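Local coordinates for protein (hdlp (histone deacetylase-like protein)) (Aquifex aeolicus, PDB 1C3P) that probably works as a zinc-dependent deacetylase of the histone deacetylase family, removing acetyl groups from acetylated lysine side chains, at residues Asp258-Asp263 against Leu270-Phe275; Gly296-Ala301 against Ser345-Thr350; Lys277-Val282 against Gly289-Gly294; Leu32-Ala37 against Ala301-Trp306. All coordinates share one frame; numbering follows the deposited sequence.

Contact 1: residues Asp258-Asp263 against Leu270-Phe275; sequences DPLLED and LSNVAF
Two backbone hydrogen bonds clamp Leu270 to the loop carrying Asp258, a zinc ligand, though no zinc is bound in this model. Leu261 N donates to Leu270 O over 3.0 Å; Leu270 N returns a longer bond to Pro259 O (3.3 Å). The pair forms an isolated beta bridge centred on Leu260 and Leu270, just where a type I turn from Leu260 to Asp263 begins, and the CA of Leu260 lies 3.6 Å from Leu270 O in an additional CA-H...O contact. At the helix start Ser271 is the N-cap, its OG accepting from Ala274 N at 3.0 Å while also bonding Asp228. With CG anti to its own carbonyl carbon (chi1 -58°), Leu260 sets the fork of its two methyls against the Asn272 amide, CD1 lying 3.1 Å from ND2, and the two side chains cross at about a right angle. CD2 also rests on the backbone, 3.5 Å from Ser271 C. Pro259 CB meets Leu270 CD1 at 3.9 Å. Trimming Leu260 to an alanine would probably open a gap beside the Asn272 amide and remove one of the apolar groups packed on Phe275. The loop after strand 250-254 is thus pinned to the beginning of helix 272-286, with Ala301 of helix 299-314 packing on Leu260 and Phe231 of helix 228-245 on Leu270.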
loop_
_atom_site.group_PDB
_atom_site.type_symbol
_atom_site.label_atom_id
_atom_site.label_comp_id
_atom_site.label_asym_id
_atom_site.label_seq_id
_atom_site.Cartn_x
_atom_site.Cartn_y
_atom_site.Cartn_z
ATOM N N ASP A 258 -4.950 -0.839 6.033
ATOM C CA ASP A 258 -5.453 0.094 7.023
ATOM C C ASP A 258 -6.932 0.476 6.922
ATOM O O ASP A 258 -7.461 1.080 7.846
ATOM C CB ASP A 258 -4.565 1.344 7.140
ATOM C CG ASP A 258 -4.266 1.999 5.814
ATOM O OD1 ASP A 258 -4.868 1.607 4.794
ATOM O OD2 ASP A 258 -3.416 2.921 5.804
ATOM N N PRO A 259 -7.605 0.212 5.787
ATOM C CA PRO A 259 -9.028 0.570 5.753
ATOM C C PRO A 259 -9.927 -0.315 6.647
ATOM O O PRO A 259 -11.085 0.015 6.889
ATOM C CB PRO A 259 -9.378 0.445 4.263
ATOM C CG PRO A 259 -8.426 -0.627 3.794
ATOM C CD PRO A 259 -7.148 -0.168 4.434
ATOM N N LEU A 260 -9.389 -1.421 7.153
ATOM C CA LEU A 260 -10.166 -2.332 7.993
ATOM C C LEU A 260 -10.556 -1.788 9.365
ATOM O O LEU A 260 -9.829 -1.009 9.997
ATOM C CB LEU A 260 -9.409 -3.659 8.183
ATOM C CG LEU A 260 -9.049 -4.418 6.902
ATOM C CD1 LEU A 260 -8.035 -5.522 7.213
ATOM C CD2 LEU A 260 -10.297 -4.960 6.257
ATOM N N LEU A 261 -11.721 -2.224 9.825
ATOM C CA LEU A 261 -12.250 -1.827 11.128
ATOM C C LEU A 261 -11.231 -1.974 12.261
ATOM O O LEU A 261 -11.101 -1.086 13.108
ATOM C CB LEU A 261 -13.499 -2.661 11.439
ATOM C CG LEU A 261 -14.084 -2.554 12.852
ATOM C CD1 LEU A 261 -14.398 -1.107 13.168
ATOM C CD2 LEU A 261 -15.337 -3.410 12.953
ATOM N N GLU A 262 -10.486 -3.074 12.263
ATOM C CA GLU A 262 -9.511 -3.321 13.320
ATOM C C GLU A 262 -8.257 -2.456 13.312
ATOM O O GLU A 262 -7.494 -2.465 14.282
ATOM C CB GLU A 262 -9.101 -4.792 13.327
ATOM C CG GLU A 262 -10.210 -5.723 13.749
ATOM C CD GLU A 262 -11.075 -6.160 12.598
ATOM O OE1 GLU A 262 -10.969 -5.576 11.494
ATOM O OE2 GLU A 262 -11.877 -7.088 12.810
ATOM N N ASP A 263 -8.035 -1.705 12.237
ATOM C CA ASP A 263 -6.854 -0.857 12.171
ATOM C C ASP A 263 -7.263 0.532 12.634
ATOM O O ASP A 263 -8.103 1.210 12.020
ATOM C CB ASP A 263 -6.284 -0.864 10.747
ATOM C CG ASP A 263 -4.907 -0.235 10.665
ATOM O OD1 ASP A 263 -4.125 -0.673 9.804
ATOM O OD2 ASP A 263 -4.607 0.699 11.445
ATOM N N LEU A 270 -14.105 -1.139 7.470
ATOM C CA LEU A 270 -14.380 -2.163 6.485
ATOM C C LEU A 270 -14.097 -3.593 6.960
ATOM O O LEU A 270 -13.406 -3.812 7.967
ATOM C CB LEU A 270 -13.555 -1.903 5.229
ATOM C CG LEU A 270 -13.607 -0.515 4.580
ATOM C CD1 LEU A 270 -12.948 -0.639 3.213
ATOM C CD2 LEU A 270 -15.047 -0.020 4.433
ATOM N N SER A 271 -14.635 -4.549 6.204
ATOM C CA SER A 271 -14.448 -5.983 6.440
ATOM C C SER A 271 -13.375 -6.469 5.457
ATOM O O SER A 271 -13.181 -5.831 4.411
ATOM C CB SER A 271 -15.738 -6.753 6.144
ATOM O OG SER A 271 -16.032 -6.750 4.752
ATOM N N ASN A 272 -12.705 -7.587 5.770
ATOM C CA ASN A 272 -11.662 -8.166 4.898
ATOM C C ASN A 272 -12.290 -8.624 3.602
ATOM O O ASN A 272 -11.625 -8.690 2.571
ATOM C CB ASN A 272 -11.041 -9.454 5.449
ATOM C CG ASN A 272 -10.234 -9.260 6.673
ATOM O OD1 ASN A 272 -9.846 -10.248 7.309
ATOM N ND2 ASN A 272 -9.942 -8.008 7.020
ATOM N N VAL A 273 -13.552 -9.036 3.687
ATOM C CA VAL A 273 -14.260 -9.523 2.511
ATOM C C VAL A 273 -14.587 -8.407 1.528
ATOM O O VAL A 273 -14.591 -8.625 0.328
ATOM C CB VAL A 273 -15.526 -10.289 2.921
ATOM C CG1 VAL A 273 -16.341 -10.650 1.701
ATOM C CG2 VAL A 273 -15.110 -11.581 3.634
ATOM N N ALA A 274 -14.849 -7.204 2.029
ATOM C CA ALA A 274 -15.101 -6.090 1.126
ATOM C C ALA A 274 -13.741 -5.690 0.519
ATOM O O ALA A 274 -13.671 -5.261 -0.636
ATOM C CB ALA A 274 -15.725 -4.917 1.897
ATOM N N PHE A 275 -12.670 -5.832 1.308
ATOM C CA PHE A 275 -11.308 -5.513 0.860
ATOM C C PHE A 275 -10.996 -6.413 -0.333
ATOM O O PHE A 275 -10.469 -5.971 -1.362
ATOM C CB PHE A 275 -10.324 -5.784 2.007
ATOM C CG PHE A 275 -8.874 -5.624 1.645
ATOM C CD1 PHE A 275 -8.317 -4.371 1.427
ATOM C CD2 PHE A 275 -8.052 -6.745 1.575
ATOM C CE1 PHE A 275 -6.954 -4.236 1.148
ATOM C CE2 PHE A 275 -6.690 -6.626 1.297
ATOM C CZ PHE A 275 -6.142 -5.369 1.086
HETATM O O HOH W 1 -10.097 -7.534 9.454
#

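Contact 2: residues Gly296-Ala301 against Ser345-Thr350; sequences GYHPYA and SYMLET
A small aromatic and sulfur cluster, with a Met-aromatic contact at its centre, seats Met347 of the 3-10 segment 345-348 against the N-terminal end of helix 299-314. The sulfur of Met347 lies at the edge of the Tyr300 ring, 5.5 Å from SD to its centroid, and obliquely to the imidazole of His298, with SD 3.9 Å from NE2. His298 and Met347 reach for each other from opposite directions, whereas Met347 and Tyr300 cross at about a right angle. The modelled position of the methionine methyl is doubtful. Leu348 makes the other half of the contact: its CD2 stands over one face of Tyr300, 4.0 Å from the ring centroid and 26° off the normal, a CH-pi contact displaced toward the rim at CE2. Tyr300, its CG anti to the carbonyl carbon (chi1 -66°), is therefore gripped by a leucine methyl on a face and by the methionine sulfur at its edge. No hydrogen bond joins the segments. Leu330 of helix 324-332 packs on both Tyr300 and Leu348, and the ring of Phe335 meets that of His298. His298 holds the N-cap position of helix 299-314, and its side chain lies about 8 Å from that of the zinc ligand Asp258. Met-aromatic and CH-pi packing thus joins the loop between helices 324-332 and 362-372 to the N-terminal end of helix 299-314 in the alpha/beta deacetylase fold.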
loop_
_atom_site.group_PDB
_atom_site.type_symbol
_atom_site.label_atom_id
_atom_site.label_comp_id
_atom_site.label_asym_id
_atom_site.label_seq_id
_atom_site.Cartn_x
_atom_site.Cartn_y
_atom_site.Cartn_z
ATOM N N GLY A 296 -0.757 -0.686 6.851
ATOM C CA GLY A 296 -1.579 -1.665 7.542
ATOM C C GLY A 296 -0.808 -1.764 8.833
ATOM O O GLY A 296 0.387 -2.047 8.808
ATOM N N TYR A 297 -1.472 -1.547 9.962
ATOM C CA TYR A 297 -0.753 -1.518 11.220
ATOM C C TYR A 297 -1.230 -2.469 12.314
ATOM O O TYR A 297 -0.691 -2.445 13.418
ATOM C CB TYR A 297 -0.741 -0.068 11.724
ATOM C CG TYR A 297 -0.332 0.925 10.636
ATOM C CD1 TYR A 297 -1.252 1.382 9.676
ATOM C CD2 TYR A 297 0.989 1.344 10.526
ATOM C CE1 TYR A 297 -0.849 2.235 8.631
ATOM C CE2 TYR A 297 1.396 2.190 9.492
ATOM C CZ TYR A 297 0.487 2.629 8.554
ATOM O OH TYR A 297 0.943 3.462 7.547
ATOM N N HIS A 298 -2.229 -3.298 12.004
ATOM C CA HIS A 298 -2.747 -4.287 12.948
ATOM C C HIS A 298 -2.290 -5.633 12.393
ATOM O O HIS A 298 -2.673 -6.013 11.287
ATOM C CB HIS A 298 -4.270 -4.281 13.002
ATOM C CG HIS A 298 -4.817 -5.191 14.057
ATOM N ND1 HIS A 298 -5.072 -4.777 15.346
ATOM C CD2 HIS A 298 -5.049 -6.523 14.037
ATOM C CE1 HIS A 298 -5.439 -5.814 16.076
ATOM N NE2 HIS A 298 -5.433 -6.887 15.306
ATOM N N PRO A 299 -1.478 -6.378 13.161
ATOM C CA PRO A 299 -0.965 -7.677 12.719
ATOM C C PRO A 299 -1.991 -8.720 12.287
ATOM O O PRO A 299 -1.802 -9.407 11.281
ATOM C CB PRO A 299 -0.120 -8.132 13.916
ATOM C CG PRO A 299 -0.838 -7.481 15.087
ATOM C CD PRO A 299 -0.978 -6.080 14.515
ATOM N N TYR A 300 -3.061 -8.856 13.052
ATOM C CA TYR A 300 -4.085 -9.828 12.712
ATOM C C TYR A 300 -4.814 -9.436 11.439
ATOM O O TYR A 300 -5.068 -10.269 10.565
ATOM C CB TYR A 300 -5.113 -9.927 13.831
ATOM C CG TYR A 300 -4.626 -10.474 15.156
ATOM C CD1 TYR A 300 -3.268 -10.606 15.446
ATOM C CD2 TYR A 300 -5.541 -10.804 16.151
ATOM C CE1 TYR A 300 -2.842 -11.046 16.699
ATOM C CE2 TYR A 300 -5.133 -11.240 17.396
ATOM C CZ TYR A 300 -3.785 -11.356 17.667
ATOM O OH TYR A 300 -3.396 -11.746 18.920
ATOM N N ALA A 301 -5.174 -8.159 11.365
ATOM C CA ALA A 301 -5.922 -7.622 10.237
ATOM C C ALA A 301 -5.121 -7.776 8.965
ATOM O O ALA A 301 -5.630 -8.242 7.950
ATOM C CB ALA A 301 -6.249 -6.150 10.480
ATOM N N SER A 345 -9.747 -11.061 19.728
ATOM C CA SER A 345 -9.467 -12.496 19.662
ATOM C C SER A 345 -10.370 -13.271 18.703
ATOM O O SER A 345 -10.021 -14.374 18.271
ATOM C CB SER A 345 -9.568 -13.116 21.052
ATOM O OG SER A 345 -10.893 -13.001 21.523
ATOM N N TYR A 346 -11.533 -12.713 18.382
ATOM C CA TYR A 346 -12.459 -13.366 17.459
ATOM C C TYR A 346 -11.818 -13.489 16.073
ATOM O O TYR A 346 -12.206 -14.333 15.268
ATOM C CB TYR A 346 -13.733 -12.532 17.345
ATOM C CG TYR A 346 -13.497 -11.155 16.739
ATOM C CD1 TYR A 346 -13.503 -10.963 15.352
ATOM C CD2 TYR A 346 -13.247 -10.055 17.557
ATOM C CE1 TYR A 346 -13.269 -9.692 14.792
ATOM C CE2 TYR A 346 -13.007 -8.782 17.011
ATOM C CZ TYR A 346 -13.022 -8.610 15.632
ATOM O OH TYR A 346 -12.794 -7.352 15.105
ATOM N N MET A 347 -10.843 -12.629 15.792
ATOM C CA MET A 347 -10.167 -12.648 14.493
ATOM C C MET A 347 -9.380 -13.925 14.301
ATOM O O MET A 347 -9.123 -14.338 13.163
ATOM C CB MET A 347 -9.223 -11.448 14.366
ATOM C CG MET A 347 -9.925 -10.107 14.391
ATOM S SD MET A 347 -8.737 -8.714 14.340
ATOM C CE MET A 347 -7.762 -9.016 15.648
ATOM N N LEU A 348 -9.012 -14.551 15.421
ATOM C CA LEU A 348 -8.239 -15.796 15.412
ATOM C C LEU A 348 -9.134 -16.995 15.117
ATOM O O LEU A 348 -8.650 -18.092 14.831
ATOM C CB LEU A 348 -7.569 -16.021 16.776
ATOM C CG LEU A 348 -6.659 -14.968 17.409
ATOM C CD1 LEU A 348 -6.232 -15.447 18.801
ATOM C CD2 LEU A 348 -5.442 -14.713 16.523
ATOM N N GLU A 349 -10.442 -16.775 15.183
ATOM C CA GLU A 349 -11.421 -17.835 14.971
ATOM C C GLU A 349 -11.903 -18.039 13.534
ATOM O O GLU A 349 -12.643 -18.981 13.251
ATOM C CB GLU A 349 -12.625 -17.586 15.884
ATOM C CG GLU A 349 -12.281 -17.531 17.358
ATOM C CD GLU A 349 -11.607 -18.800 17.843
ATOM O OE1 GLU A 349 -12.017 -19.890 17.393
ATOM O OE2 GLU A 349 -10.690 -18.716 18.683
ATOM N N THR A 350 -11.499 -17.159 12.631
ATOM C CA THR A 350 -11.903 -17.273 11.238
ATOM C C THR A 350 -10.986 -16.433 10.374
ATOM O O THR A 350 -10.415 -15.450 10.837
ATOM C CB THR A 350 -13.336 -16.781 11.019
ATOM O OG1 THR A 350 -14.241 -17.582 11.785
ATOM C CG2 THR A 350 -13.710 -16.883 9.549
#

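Contact 3: residues Lys277-Val282 against Gly289-Gly294; sequences KAFNIV and GVYLGG
An edge-to-face aromatic pair, Phe279 against Tyr291, joins helix 272-286 to strand 290-292 within the beta-alpha-beta unit that starts at strand 250-254. The rings stand 5.0 Å apart between centroids with planes at 72°, and the edge of Phe279 is the part presented to the tyrosine face. CE1 does the touching, 3.6 Å from Tyr291 CD2 and almost as near CE2. On the helix, CG of Phe279 is anti to the backbone N (chi1 172°), which carries the ring from the helix toward the sheet. Tyr291 instead sets CG anti to its carbonyl carbon (chi1 -47°), crossing the phenylalanine side chain at about a right angle. Its far end is fixed as well: OH accepts from Gly289 N and also bonds Glu288. Leu313 of helix 299-314 and Leu253 of strand 250-254 pack against both rings. Replacing Tyr291 with a leucine would probably cost the Phe279 edge its aromatic face and leave Gly289 N without its hydroxyl acceptor. Both tyrosine faces are thus engaged within the unit, for opposite Phe279 CE1 the carbonyl oxygen Gly289 O lies 3.2 Å above the ring plane, offset toward the rim.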
loop_
_atom_site.group_PDB
_atom_site.type_symbol
_atom_site.label_atom_id
_atom_site.label_comp_id
_atom_site.label_asym_id
_atom_site.label_seq_id
_atom_site.Cartn_x
_atom_site.Cartn_y
_atom_site.Cartn_z
ATOM N N LYS A 277 -13.271 -7.989 -2.241
ATOM C CA LYS A 277 -14.110 -7.648 -3.383
ATOM C C LYS A 277 -13.606 -6.433 -4.136
ATOM O O LYS A 277 -13.729 -6.355 -5.359
ATOM C CB LYS A 277 -15.561 -7.400 -2.969
ATOM C CG LYS A 277 -16.338 -8.652 -2.732
ATOM C CD LYS A 277 -17.823 -8.377 -2.895
ATOM C CE LYS A 277 -18.128 -7.883 -4.303
ATOM N NZ LYS A 277 -19.581 -7.643 -4.499
ATOM N N ALA A 278 -13.036 -5.478 -3.406
ATOM C CA ALA A 278 -12.510 -4.263 -4.032
ATOM C C ALA A 278 -11.407 -4.653 -5.018
ATOM O O ALA A 278 -11.341 -4.175 -6.160
ATOM C CB ALA A 278 -11.939 -3.318 -2.945
ATOM N N PHE A 279 -10.534 -5.536 -4.560
ATOM C CA PHE A 279 -9.434 -6.037 -5.376
ATOM C C PHE A 279 -9.968 -6.670 -6.670
ATOM O O PHE A 279 -9.462 -6.410 -7.770
ATOM C CB PHE A 279 -8.660 -7.082 -4.561
ATOM C CG PHE A 279 -7.611 -7.814 -5.344
ATOM C CD1 PHE A 279 -6.467 -7.155 -5.798
ATOM C CD2 PHE A 279 -7.748 -9.174 -5.598
ATOM C CE1 PHE A 279 -5.470 -7.857 -6.494
ATOM C CE2 PHE A 279 -6.760 -9.881 -6.288
ATOM C CZ PHE A 279 -5.618 -9.223 -6.735
ATOM N N ASN A 280 -10.993 -7.501 -6.531
ATOM C CA ASN A 280 -11.568 -8.163 -7.689
ATOM C C ASN A 280 -12.338 -7.237 -8.613
ATOM O O ASN A 280 -12.397 -7.466 -9.822
ATOM C CB ASN A 280 -12.435 -9.346 -7.245
ATOM C CG ASN A 280 -11.600 -10.464 -6.639
ATOM O OD1 ASN A 280 -10.491 -10.737 -7.103
ATOM N ND2 ASN A 280 -12.137 -11.133 -5.630
ATOM N N ILE A 281 -12.917 -6.186 -8.049
ATOM C CA ILE A 281 -13.627 -5.202 -8.854
ATOM C C ILE A 281 -12.630 -4.475 -9.764
ATOM O O ILE A 281 -12.941 -4.162 -10.917
ATOM C CB ILE A 281 -14.328 -4.153 -7.971
ATOM C CG1 ILE A 281 -15.525 -4.780 -7.260
ATOM C CG2 ILE A 281 -14.764 -2.975 -8.815
ATOM C CD1 ILE A 281 -16.240 -3.812 -6.320
ATOM N N VAL A 282 -11.440 -4.186 -9.247
ATOM C CA VAL A 282 -10.434 -3.493 -10.051
ATOM C C VAL A 282 -10.020 -4.395 -11.210
ATOM O O VAL A 282 -9.916 -3.956 -12.360
ATOM C CB VAL A 282 -9.183 -3.119 -9.218
ATOM C CG1 VAL A 282 -8.065 -2.672 -10.147
ATOM C CG2 VAL A 282 -9.522 -1.974 -8.257
ATOM N N GLY A 289 -2.980 -6.530 -13.281
ATOM C CA GLY A 289 -2.025 -5.452 -13.106
ATOM C C GLY A 289 -0.943 -5.864 -12.126
ATOM O O GLY A 289 -0.847 -7.037 -11.783
ATOM N N VAL A 290 -0.137 -4.903 -11.679
ATOM C CA VAL A 290 0.943 -5.157 -10.735
ATOM C C VAL A 290 0.384 -4.834 -9.348
ATOM O O VAL A 290 -0.139 -3.733 -9.130
ATOM C CB VAL A 290 2.169 -4.255 -11.076
ATOM C CG1 VAL A 290 3.307 -4.445 -10.056
ATOM C CG2 VAL A 290 2.673 -4.606 -12.484
ATOM N N TYR A 291 0.486 -5.789 -8.423
ATOM C CA TYR A 291 -0.056 -5.618 -7.075
ATOM C C TYR A 291 0.983 -5.362 -5.977
ATOM O O TYR A 291 1.965 -6.101 -5.826
ATOM C CB TYR A 291 -0.902 -6.841 -6.727
ATOM C CG TYR A 291 -1.845 -7.207 -7.852
ATOM C CD1 TYR A 291 -1.752 -8.442 -8.507
ATOM C CD2 TYR A 291 -2.788 -6.293 -8.309
ATOM C CE1 TYR A 291 -2.581 -8.748 -9.599
ATOM C CE2 TYR A 291 -3.613 -6.585 -9.391
ATOM C CZ TYR A 291 -3.507 -7.804 -10.031
ATOM O OH TYR A 291 -4.335 -8.067 -11.102
ATOM N N LEU A 292 0.733 -4.316 -5.197
ATOM C CA LEU A 292 1.643 -3.913 -4.124
ATOM C C LEU A 292 0.926 -3.871 -2.792
ATOM O O LEU A 292 -0.296 -3.751 -2.744
ATOM C CB LEU A 292 2.192 -2.503 -4.409
ATOM C CG LEU A 292 2.811 -2.216 -5.779
ATOM C CD1 LEU A 292 3.253 -0.726 -5.831
ATOM C CD2 LEU A 292 3.983 -3.135 -6.015
ATOM N N GLY A 293 1.696 -3.954 -1.704
ATOM C CA GLY A 293 1.107 -3.882 -0.380
ATOM C C GLY A 293 0.867 -2.415 -0.053
ATOM O O GLY A 293 0.673 -1.585 -0.950
ATOM N N GLY A 294 0.886 -2.081 1.227
ATOM C CA GLY A 294 0.671 -0.702 1.612
ATOM C C GLY A 294 0.580 -0.617 3.113
ATOM O O GLY A 294 0.931 -1.571 3.801
#

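Contact 4: residues Leu32-Ala37 against Ala301-Trp306; sequences LRFKDA and ALARAW. Unlike the reference sequence in segment 32-37: Lys35 (reference Leu).
Two helical segments, 32-37 of helix 28-37 and 301-306 of helix 299-314, approach most closely at Phe34 and Ala303, whose CA atoms are 6.8 Å apart. Each keeps its own i to i+4 hydrogen bonds, such as Asp36 N to Leu32 O and Ala305 N to Ala301 O, and none passes between them. Phe34 and Ala303 both point their CB atoms toward the opposing helix, and Ala303 CB sits over one face of the phenyl, 4.1 Å from its centroid and 16° off the normal, in a CH-pi contact. The methyl is displaced toward the rim, being 4.0 Å from Phe34 CG. Because CG of Phe34 is anti to the backbone N (chi1 -172°), the ring is carried across to the other helix, where CD2 also comes within 3.8 Å of Ala303 O. That oxygen also accepts a hydrogen bond from Thr307 OG1, one turn on. Beyond Ala303, the backbone of Arg304 borders the ring at CE2, while its guanidinium NH1 bonds Thr350 O. Ala326 and Leu330 of helix 324-332 also pack on Phe34, and Lys35, a leucine in the reference sequence, makes a cation-pi contact with Trp310. An alanine methyl against a phenyl face is helix-to-helix packing, here joining helix 28-37 to helix 299-314, with helix 324-332 as the third member of the group, in the alpha/beta fold of the family.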
loop_
_atom_site.group_PDB
_atom_site.type_symbol
_atom_site.label_atom_id
_atom_site.label_comp_id
_atom_site.label_asym_id
_atom_site.label_seq_id
_atom_site.Cartn_x
_atom_site.Cartn_y
_atom_site.Cartn_z
ATOM N N LEU A 32 4.540 -13.935 5.455
ATOM C CA LEU A 32 5.211 -15.140 4.997
ATOM C C LEU A 32 5.073 -16.265 6.006
ATOM O O LEU A 32 4.735 -17.378 5.629
ATOM C CB LEU A 32 6.697 -14.875 4.720
ATOM C CG LEU A 32 7.072 -14.060 3.476
ATOM C CD1 LEU A 32 8.593 -13.985 3.340
ATOM C CD2 LEU A 32 6.493 -14.724 2.240
ATOM N N ARG A 33 5.333 -15.973 7.280
ATOM C CA ARG A 33 5.227 -17.003 8.305
ATOM C C ARG A 33 3.788 -17.470 8.452
ATOM O O ARG A 33 3.533 -18.641 8.712
ATOM C CB ARG A 33 5.763 -16.491 9.648
ATOM C CG ARG A 33 7.279 -16.235 9.633
ATOM C CD ARG A 33 7.865 -16.074 11.031
ATOM N NE ARG A 33 7.302 -14.933 11.743
ATOM C CZ ARG A 33 7.660 -14.566 12.970
ATOM N NH1 ARG A 33 8.584 -15.250 13.627
ATOM N NH2 ARG A 33 7.100 -13.505 13.537
ATOM N N PHE A 34 2.847 -16.551 8.265
ATOM C CA PHE A 34 1.438 -16.873 8.378
ATOM C C PHE A 34 0.978 -17.762 7.219
ATOM O O PHE A 34 0.316 -18.783 7.425
ATOM C CB PHE A 34 0.609 -15.584 8.402
ATOM C CG PHE A 34 -0.836 -15.810 8.702
ATOM C CD1 PHE A 34 -1.244 -16.124 9.990
ATOM C CD2 PHE A 34 -1.794 -15.740 7.688
ATOM C CE1 PHE A 34 -2.604 -16.365 10.274
ATOM C CE2 PHE A 34 -3.148 -15.976 7.952
ATOM C CZ PHE A 34 -3.553 -16.291 9.255
ATOM N N LYS A 35 1.324 -17.413 5.985
ATOM C CA LYS A 35 0.868 -18.281 4.918
ATOM C C LYS A 35 1.515 -19.652 5.000
ATOM O O LYS A 35 0.923 -20.635 4.574
ATOM C CB LYS A 35 1.103 -17.657 3.559
ATOM C CG LYS A 35 0.079 -16.579 3.246
ATOM C CD LYS A 35 0.342 -15.967 1.902
ATOM C CE LYS A 35 1.682 -15.280 1.887
ATOM N NZ LYS A 35 2.824 -16.193 2.153
ATOM N N ASP A 36 2.720 -19.717 5.550
ATOM C CA ASP A 36 3.397 -20.999 5.686
ATOM C C ASP A 36 2.678 -21.807 6.758
ATOM O O ASP A 36 2.370 -22.985 6.553
ATOM C CB ASP A 36 4.868 -20.800 6.067
ATOM C CG ASP A 36 5.629 -22.121 6.177
ATOM O OD1 ASP A 36 5.542 -22.947 5.242
ATOM O OD2 ASP A 36 6.322 -22.323 7.188
ATOM N N ALA A 37 2.400 -21.175 7.896
ATOM C CA ALA A 37 1.696 -21.856 8.986
ATOM C C ALA A 37 0.337 -22.397 8.508
ATOM O O ALA A 37 -0.093 -23.463 8.943
ATOM C CB ALA A 37 1.510 -20.893 10.187
ATOM N N ALA A 301 -5.174 -8.159 11.365
ATOM C CA ALA A 301 -5.922 -7.622 10.237
ATOM C C ALA A 301 -5.121 -7.776 8.965
ATOM O O ALA A 301 -5.630 -8.242 7.950
ATOM C CB ALA A 301 -6.249 -6.150 10.480
ATOM N N LEU A 302 -3.859 -7.370 9.046
ATOM C CA LEU A 302 -2.937 -7.440 7.934
ATOM C C LEU A 302 -2.777 -8.868 7.439
ATOM O O LEU A 302 -2.977 -9.145 6.265
ATOM C CB LEU A 302 -1.586 -6.861 8.378
ATOM C CG LEU A 302 -0.318 -6.921 7.522
ATOM C CD1 LEU A 302 0.736 -6.017 8.144
ATOM C CD2 LEU A 302 0.211 -8.337 7.434
ATOM N N ALA A 303 -2.435 -9.779 8.347
ATOM C CA ALA A 303 -2.215 -11.167 7.967
ATOM C C ALA A 303 -3.395 -11.844 7.305
ATOM O O ALA A 303 -3.239 -12.503 6.276
ATOM C CB ALA A 303 -1.771 -11.974 9.173
ATOM N N ARG A 304 -4.584 -11.702 7.879
ATOM C CA ARG A 304 -5.730 -12.365 7.291
ATOM C C ARG A 304 -6.148 -11.750 5.963
ATOM O O ARG A 304 -6.487 -12.468 5.021
ATOM C CB ARG A 304 -6.934 -12.351 8.262
ATOM C CG ARG A 304 -6.744 -13.088 9.607
ATOM C CD ARG A 304 -8.097 -13.170 10.355
ATOM N NE ARG A 304 -8.749 -11.870 10.363
ATOM C CZ ARG A 304 -10.057 -11.663 10.473
ATOM N NH1 ARG A 304 -10.913 -12.679 10.594
ATOM N NH2 ARG A 304 -10.515 -10.421 10.432
ATOM N N ALA A 305 -6.113 -10.422 5.878
ATOM C CA ALA A 305 -6.537 -9.749 4.657
ATOM C C ALA A 305 -5.635 -10.025 3.470
ATOM O O ALA A 305 -6.120 -10.321 2.377
ATOM C CB ALA A 305 -6.666 -8.217 4.907
ATOM N N TRP A 306 -4.323 -9.921 3.656
ATOM C CA TRP A 306 -3.444 -10.211 2.540
ATOM C C TRP A 306 -3.508 -11.687 2.207
ATOM O O TRP A 306 -3.253 -12.080 1.071
ATOM C CB TRP A 306 -2.003 -9.790 2.825
ATOM C CG TRP A 306 -1.784 -8.311 2.599
ATOM C CD1 TRP A 306 -2.566 -7.472 1.863
ATOM C CD2 TRP A 306 -0.677 -7.530 3.056
ATOM N NE1 TRP A 306 -2.015 -6.212 1.830
ATOM C CE2 TRP A 306 -0.855 -6.222 2.554
ATOM C CE3 TRP A 306 0.452 -7.809 3.841
ATOM C CZ2 TRP A 306 0.058 -5.191 2.815
ATOM C CZ3 TRP A 306 1.358 -6.787 4.100
ATOM C CH2 TRP A 306 1.153 -5.490 3.585
#

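How the contacts relate
From the N terminus, contact 4 opens first: helix 28-37 is met by helix 299-314, closing a loop of more than 260 residues. Contacts 1 and 3 are nested inside it, in series, and each closes a short loop, one ahead of helix 272-286 and one from that helix to strand 290-292. Contact 2 opens after contact 3 has closed and crosses contact 4; the two share Ala301. Contacts 1 and 2 also meet directly, through Glu262 with Tyr346 and Asp263 with Tyr297 N. Contacts 2 and 4 bring the C-terminal loop and helix 28-37 to helix 299-314, while contacts 1 and 3 tie the zinc-ligand loop and strand 290-292 to helix 272-286.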